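Local coordinates for mannitol dehydrogenase (Pseudomonas fluorescens, PDB 1LJ8), which binds NAD and, as a long-chain mannitol 2-dehydrogenase, probably oxidises mannitol at its second carbon to fructose, at residues A43-A48 / V262-E267. Numbering follows the deposited sequence.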
ATOM      1  N   ALA A  43      -8.030   2.478  10.830  1.00 11.81           N
ATOM      2  CA  ALA A  43      -8.887   1.972  11.918  1.00 10.73           C
ATOM      3  C   ALA A  43      -8.250   2.322  13.288  1.00 12.54           C
ATOM      4  O   ALA A  43      -8.955   2.564  14.283  1.00 10.91           O
ATOM      5  CB  ALA A  43      -9.074   0.440  11.794  1.00  9.75           C
ATOM      6  N   TYR A  44      -6.920   2.330  13.318  1.00 11.44           N
ATOM      7  CA  TYR A  44      -6.182   2.686  14.536  1.00 11.52           C
ATOM      8  C   TYR A  44      -6.535   4.142  14.971  1.00 12.97           C
ATOM      9  O   TYR A  44      -6.909   4.392  16.119  1.00 13.43           O
ATOM     10  CB  TYR A  44      -4.688   2.581  14.233  1.00 12.62           C
ATOM     11  CG  TYR A  44      -3.778   3.211  15.270  1.00 12.52           C
ATOM     12  CD1 TYR A  44      -3.551   2.592  16.500  1.00 15.51           C
ATOM     13  CD2 TYR A  44      -3.177   4.438  15.015  1.00 14.53           C
ATOM     14  CE1 TYR A  44      -2.725   3.210  17.473  1.00 16.80           C
ATOM     15  CE2 TYR A  44      -2.351   5.060  15.976  1.00 15.45           C
ATOM     16  CZ  TYR A  44      -2.144   4.423  17.196  1.00 18.08           C
ATOM     17  OH  TYR A  44      -1.322   5.021  18.138  1.00 19.54           O
ATOM     18  N   TYR A  45      -6.402   5.112  14.062  1.00 11.84           N
ATOM     19  CA  TYR A  45      -6.711   6.504  14.443  1.00 10.85           C
ATOM     20  C   TYR A  45      -8.184   6.695  14.776  1.00 11.20           C
ATOM     21  O   TYR A  45      -8.533   7.450  15.662  1.00 11.92           O
ATOM     22  CB  TYR A  45      -6.339   7.465  13.319  1.00 12.19           C
ATOM     23  CG  TYR A  45      -4.854   7.761  13.195  1.00 12.37           C
ATOM     24  CD1 TYR A  45      -4.116   7.292  12.106  1.00 12.12           C
ATOM     25  CD2 TYR A  45      -4.216   8.607  14.121  1.00 13.53           C
ATOM     26  CE1 TYR A  45      -2.783   7.650  11.922  1.00 13.86           C
ATOM     27  CE2 TYR A  45      -2.900   8.993  13.939  1.00 13.24           C
ATOM     28  CZ  TYR A  45      -2.182   8.507  12.835  1.00 14.86           C
ATOM     29  OH  TYR A  45      -0.876   8.883  12.628  1.00 15.33           O
ATOM     30  N   THR A  46      -9.066   6.012  14.057  1.00 11.65           N
ATOM     31  CA  THR A  46     -10.478   6.164  14.329  1.00 11.91           C
ATOM     32  C   THR A  46     -10.829   5.597  15.717  1.00 12.88           C
ATOM     33  O   THR A  46     -11.609   6.185  16.455  1.00 13.29           O
ATOM     34  CB  THR A  46     -11.298   5.492  13.215  1.00 11.23           C
ATOM     35  OG1 THR A  46     -10.894   6.060  11.953  1.00 12.24           O
ATOM     36  CG2 THR A  46     -12.783   5.744  13.458  1.00 12.86           C
ATOM     37  N   ASP A  47     -10.197   4.492  16.088  1.00 12.45           N
ATOM     38  CA  ASP A  47     -10.419   3.862  17.389  1.00 12.41           C
ATOM     39  C   ASP A  47      -9.849   4.823  18.451  1.00 13.80           C
ATOM     40  O   ASP A  47     -10.483   5.033  19.509  1.00 13.51           O
ATOM     41  CB  ASP A  47      -9.683   2.493  17.431  1.00 13.32           C
ATOM     42  CG  ASP A  47      -9.675   1.854  18.818  1.00 14.41           C
ATOM     43  OD1 ASP A  47     -10.650   1.133  19.130  1.00 14.66           O
ATOM     44  OD2 ASP A  47      -8.694   2.055  19.592  1.00 13.61           O
ATOM     45  N   ALA A  48      -8.700   5.436  18.166  1.00 12.81           N
ATOM     46  CA  ALA A  48      -8.091   6.372  19.142  1.00 13.90           C
ATOM     47  C   ALA A  48      -9.044   7.557  19.406  1.00 15.21           C
ATOM     48  O   ALA A  48      -9.176   8.016  20.554  1.00 16.01           O
ATOM     49  CB  ALA A  48      -6.719   6.888  18.627  1.00 13.13           C
ATOM     50  N   VAL A 262       3.881   6.026  13.294  1.00 14.70           N
ATOM     51  CA  VAL A 262       2.666   6.140  12.481  1.00 12.52           C
ATOM     52  C   VAL A 262       2.419   7.614  12.160  1.00 12.96           C
ATOM     53  O   VAL A 262       2.599   8.509  13.007  1.00 12.78           O
ATOM     54  CB  VAL A 262       1.432   5.502  13.221  1.00 13.78           C
ATOM     55  CG1 VAL A 262       1.184   6.181  14.550  1.00 16.55           C
ATOM     56  CG2 VAL A 262       0.183   5.523  12.306  1.00 13.03           C
ATOM     57  N   GLN A 263       2.043   7.889  10.921  1.00 12.09           N
ATOM     58  CA  GLN A 263       1.785   9.271  10.551  1.00 14.51           C
ATOM     59  C   GLN A 263       0.710   9.309   9.459  1.00 13.66           C
ATOM     60  O   GLN A 263       0.576   8.380   8.672  1.00 13.61           O
ATOM     61  CB  GLN A 263       3.102   9.931  10.041  1.00 17.54           C
ATOM     62  CG  GLN A 263       2.930  11.406   9.691  1.00 19.29           C
ATOM     63  CD  GLN A 263       4.282  12.102   9.450  1.00 21.01           C
ATOM     64  OE1 GLN A 263       5.245  11.460   9.040  1.00 22.90           O
ATOM     65  NE2 GLN A 263       4.333  13.421   9.665  1.00 23.73           N
ATOM     66  N   TRP A 264      -0.056  10.391   9.438  1.00 13.13           N
ATOM     67  CA  TRP A 264      -1.105  10.557   8.414  1.00 14.06           C
ATOM     68  C   TRP A 264      -1.193  12.069   8.176  1.00 14.02           C
ATOM     69  O   TRP A 264      -1.490  12.812   9.102  1.00 14.61           O
ATOM     70  CB  TRP A 264      -2.446  10.074   8.988  1.00 12.08           C
ATOM     71  CG  TRP A 264      -3.552   9.917   7.976  1.00 12.97           C
ATOM     72  CD1 TRP A 264      -3.503  10.189   6.641  1.00 14.34           C
ATOM     73  CD2 TRP A 264      -4.864   9.410   8.245  1.00 11.82           C
ATOM     74  NE1 TRP A 264      -4.723   9.862   6.048  1.00 14.25           N
ATOM     75  CE2 TRP A 264      -5.568   9.388   7.017  1.00 12.15           C
ATOM     76  CE3 TRP A 264      -5.513   8.963   9.410  1.00 13.16           C
ATOM     77  CZ2 TRP A 264      -6.894   8.934   6.921  1.00 13.09           C
ATOM     78  CZ3 TRP A 264      -6.840   8.506   9.324  1.00 14.44           C
ATOM     79  CH2 TRP A 264      -7.520   8.496   8.075  1.00 12.45           C
ATOM     80  N   VAL A 265      -0.895  12.501   6.958  1.00 13.65           N
ATOM     81  CA  VAL A 265      -1.061  13.907   6.631  1.00 15.09           C
ATOM     82  C   VAL A 265      -2.109  13.890   5.493  1.00 14.94           C
ATOM     83  O   VAL A 265      -1.925  13.194   4.498  1.00 14.46           O
ATOM     84  CB  VAL A 265       0.224  14.536   6.132  1.00 16.66           C
ATOM     85  CG1 VAL A 265      -0.070  16.067   5.937  1.00 18.62           C
ATOM     86  CG2 VAL A 265       1.362  14.310   7.153  1.00 17.44           C
ATOM     87  N   LEU A 266      -3.194  14.626   5.688  1.00 15.70           N
ATOM     88  CA  LEU A 266      -4.336  14.647   4.760  1.00 16.50           C
ATOM     89  C   LEU A 266      -4.659  16.041   4.263  1.00 16.71           C
ATOM     90  O   LEU A 266      -4.468  17.026   4.976  1.00 17.86           O
ATOM     91  CB  LEU A 266      -5.635  14.203   5.499  1.00 17.73           C
ATOM     92  CG  LEU A 266      -6.391  12.895   5.408  1.00 19.34           C
ATOM     93  CD1 LEU A 266      -7.523  12.833   6.447  1.00 18.38           C
ATOM     94  CD2 LEU A 266      -6.914  12.713   4.001  1.00 14.62           C
ATOM     95  N   GLU A 267      -5.222  16.100   3.063  1.00 15.50           N
ATOM     96  CA  GLU A 267      -5.752  17.356   2.564  1.00 15.74           C
ATOM     97  C   GLU A 267      -7.204  17.380   3.091  1.00 15.74           C
ATOM     98  O   GLU A 267      -7.922  16.373   3.003  1.00 15.26           O
ATOM     99  CB  GLU A 267      -5.726  17.386   1.041  1.00 15.83           C
ATOM    100  CG  GLU A 267      -4.291  17.519   0.538  1.00 16.17           C
ATOM    101  CD  GLU A 267      -4.177  17.411  -0.951  1.00 15.76           C
ATOM    102  OE1 GLU A 267      -5.188  17.029  -1.649  1.00 15.31           O
ATOM    103  OE2 GLU A 267      -3.056  17.699  -1.407  1.00 15.85           O
TER
HETATM  104  O   HOH W   1       0.319  10.221  14.537  1.00 28.05           O
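On the helix, Y45 turns its CG anti to the carbonyl carbon (chi1 -77°), while on the strand W264 has its CG anti to the backbone N (chi1 -168°); the two side chains therefore run past each other in opposite directions, each ring heading for the other's backbone. They meet through Y45 CD1 and W264 CE3, 3.5 Å apart, with the ring planes inclined at 42°, so the rings meet obliquely. Further out, Y45 CE1 touches W264 CB at 3.8 Å and V262 CG2 at 3.7 Å, so the outer part of the phenol sits against both residues. Helix 42-50 lies here beside the middle strand, 263-266, of a small mixed sheet, helix and strand both part of the Rossmann-type, NAD-binding half of the enzyme; the side chain of V262 lies about 9 Å from the bound NAD. The phenol tip makes no direct hydrogen bond to 262-267. Instead, Y45 OH is hydrogen-bonded at 2.6 Å to the O of a water that lies in the plane of the ring, and that water donates to V262 O, just ahead of the strand, at 3.2 Å. An alanine in place of Y45 would remove the ring and its hydroxyl, and would probably leave W264 and V262 less well packed and the water less firmly held. Y44 crosses V262 obliquely, its CE2 4.0 Å from V262 CG1; the Y44 ring has a cation-pi partner in R231, outside the two segments.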